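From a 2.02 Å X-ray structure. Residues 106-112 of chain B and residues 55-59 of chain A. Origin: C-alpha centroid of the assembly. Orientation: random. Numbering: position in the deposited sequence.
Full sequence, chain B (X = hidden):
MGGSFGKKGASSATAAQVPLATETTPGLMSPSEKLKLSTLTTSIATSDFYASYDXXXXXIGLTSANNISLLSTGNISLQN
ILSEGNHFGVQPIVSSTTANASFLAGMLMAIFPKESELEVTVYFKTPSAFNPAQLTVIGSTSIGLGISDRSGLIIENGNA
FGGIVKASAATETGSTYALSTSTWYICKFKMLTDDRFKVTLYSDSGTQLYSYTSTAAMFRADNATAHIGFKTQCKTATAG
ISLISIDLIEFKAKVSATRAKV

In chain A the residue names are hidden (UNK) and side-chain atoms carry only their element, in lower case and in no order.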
# COMPACT_ATOMS: atom_id res chain seq x y z
N GLY B 106 -12.34 7.28 1.15
CA GLY B 106 -12.86 7.20 2.50
C GLY B 106 -12.52 5.92 3.22
O GLY B 106 -11.81 5.07 2.69
N MSE B 107 -13.04 5.79 4.44
CA MSE B 107 -12.79 4.60 5.26
C MSE B 107 -14.09 4.10 5.86
O MSE B 107 -15.12 4.81 5.83
CB MSE B 107 -11.75 4.90 6.36
CG MSE B 107 -10.35 5.27 5.84
SE MSE B 107 -9.06 5.35 7.11
CE MSE B 107 -9.00 3.63 7.60
N LEU B 108 -14.06 2.88 6.37
CA LEU B 108 -15.20 2.27 7.06
C LEU B 108 -15.47 2.98 8.38
O LEU B 108 -14.53 3.36 9.09
CB LEU B 108 -14.96 0.78 7.30
CG LEU B 108 -14.76 -0.16 6.10
CD1 LEU B 108 -14.18 -1.46 6.60
CD2 LEU B 108 -16.07 -0.41 5.34
N MSE B 109 -16.75 3.12 8.71
CA MSE B 109 -17.20 3.84 9.90
C MSE B 109 -17.05 3.01 11.18
O MSE B 109 -16.93 3.57 12.28
CB MSE B 109 -18.66 4.29 9.73
CG MSE B 109 -18.90 5.24 8.52
SE MSE B 109 -20.53 6.02 8.49
CE MSE B 109 -20.38 7.01 9.97
N ALA B 110 -17.05 1.68 11.03
CA ALA B 110 -16.93 0.77 12.18
C ALA B 110 -15.61 1.00 12.91
O ALA B 110 -15.52 0.79 14.12
CB ALA B 110 -17.05 -0.69 11.75
N ILE B 111 -14.60 1.45 12.19
CA ILE B 111 -13.30 1.67 12.81
C ILE B 111 -13.17 3.07 13.44
O ILE B 111 -12.19 3.35 14.15
CB ILE B 111 -12.12 1.26 11.87
CG1 ILE B 111 -11.69 2.40 10.95
CG2 ILE B 111 -12.42 -0.04 11.10
CD1 ILE B 111 -10.31 2.89 11.29
N PHE B 112 -14.17 3.93 13.22
CA PHE B 112 -14.27 5.21 13.92
C PHE B 112 -15.60 5.32 14.68
O PHE B 112 -16.52 6.01 14.24
CB PHE B 112 -14.06 6.40 12.97
CG PHE B 112 -12.78 6.33 12.18
CD1 PHE B 112 -11.55 6.56 12.80
CD2 PHE B 112 -12.79 6.03 10.82
CE1 PHE B 112 -10.35 6.49 12.08
CE2 PHE B 112 -11.60 5.95 10.08
CZ PHE B 112 -10.38 6.19 10.71
N UNK A 55 -5.97 -4.98 9.87
CA UNK A 55 -7.30 -5.31 9.31
C UNK A 55 -8.39 -4.25 9.54
O UNK A 55 -9.49 -4.56 10.00
c UNK A 55 -5.12 -9.76 8.23
c UNK A 55 -7.75 -6.72 9.76
c UNK A 55 -6.28 -9.44 7.54
c UNK A 55 -5.67 -8.14 9.93
c UNK A 55 -7.13 -8.45 8.05
c UNK A 55 -6.84 -7.81 9.25
c UNK A 55 -4.81 -9.11 9.44
N UNK A 56 -8.07 -3.00 9.22
CA UNK A 56 -9.03 -1.90 9.34
C UNK A 56 -9.56 -1.41 7.99
O UNK A 56 -10.48 -0.57 7.94
se UNK A 56 -5.86 -0.39 9.04
c UNK A 56 -7.53 0.23 9.32
c UNK A 56 -5.15 -0.17 10.66
c UNK A 56 -8.44 -0.73 10.14
N UNK A 57 -8.99 -1.93 6.91
CA UNK A 57 -9.31 -1.49 5.56
C UNK A 57 -10.53 -2.21 4.99
O UNK A 57 -10.78 -3.37 5.30
c UNK A 57 -6.22 -0.38 2.26
c UNK A 57 -8.12 -1.70 4.60
c UNK A 57 -6.86 -0.88 4.89
se UNK A 57 -5.53 -1.19 3.69
N UNK A 58 -11.27 -1.49 4.16
CA UNK A 58 -12.33 -2.04 3.32
C UNK A 58 -11.71 -3.17 2.50
O UNK A 58 -10.66 -2.98 1.88
n UNK A 58 -15.21 -1.57 -0.28
c UNK A 58 -15.89 -1.96 0.78
n UNK A 58 -15.13 -1.78 1.85
c UNK A 58 -13.91 -1.27 1.46
c UNK A 58 -12.83 -0.89 2.44
c UNK A 58 -13.97 -1.13 0.12
N UNK A 59 -12.32 -4.35 2.54
CA UNK A 59 -11.64 -5.56 2.06
C UNK A 59 -12.05 -6.07 0.67
O UNK A 59 -11.50 -7.07 0.20
c UNK A 59 -11.72 -6.69 3.09
o UNK A 59 -13.06 -7.05 3.37
O HOH W 1 -11.55 1.43 6.20

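Position 55 of chain A carries seven side-chain atoms, all carbon. One carbon leads to a ring of six. The ring stays out of reach of the chain B stretch. A six-carbon ring on a single methylene, with no oxygen attached, is phenylalanine, F55(A). Its backbone phi/psi of 56/50 is in the left-handed region.

Position 56 has three carbons and one selenium in an unbranched chain. CA-to-CB points sideways to chain B, and the end of the side chain leads away. The near part of the residue therefore makes the contact. CB of position 56 lies 4.2 Å from CG2 of I111(B), and the next carbon lies 4.1 Å from CE of M107(B). Backbone O of position 56 is 3.7 Å from CG2 of I111(B) and 4.0 Å from CD1 of L108(B). The selenium has a carbon on each side of it, so the residue is selenomethionine, M56(A). The carbon that meets CE of M107(B) is its CG.

Position 57 again has three carbons and one selenium, unbranched. Its CA-to-CB bond points away from chain B, and the side chain makes no close contact. The backbone does the touching, with C of position 57 at 4.1 Å from CD1 of L108(B). This is also selenomethionine, M57(A).

Position 58 has one carbon followed by a five-membered ring of three carbons and two nitrogens. One ring nitrogen is 3.9 Å from CD2 of L108(B), which approaches the ring obliquely. Backbone N of position 58 is 3.8 Å from CD1 of L108(B). The ring is an imidazole, so the residue is histidine, H58(A). The nitrogen near L108(B) is its ND1.

Position 59 has one carbon and one oxygen and does not touch the chain B stretch. This is serine, S59(A). Its OG is hydrogen-bonded elsewhere in the structure.

The contact is small, burying 241 Å² over both sides, and is mostly van der Waals packing. L108(B) and I111(B) point their CB atoms toward chain A. M107(B) starts sideways, but its end comes nearer and brings CE to M56(A). L108(B) packs along the backbone from M56(A) to H58(A) and also meets the imidazole. No direct hydrogen bond joins the two stretches. One water bridges them instead: water 1 donates to O of M56(A) at 2.9 Å and accepts from N of L108(B), also at 2.9 Å. On chain B, a backbone hydrogen bond from N of F112(B) to O of M109(B), 2.9 Å long, closes the turn that includes I111(B).

Chain A 55-59: FMMHS
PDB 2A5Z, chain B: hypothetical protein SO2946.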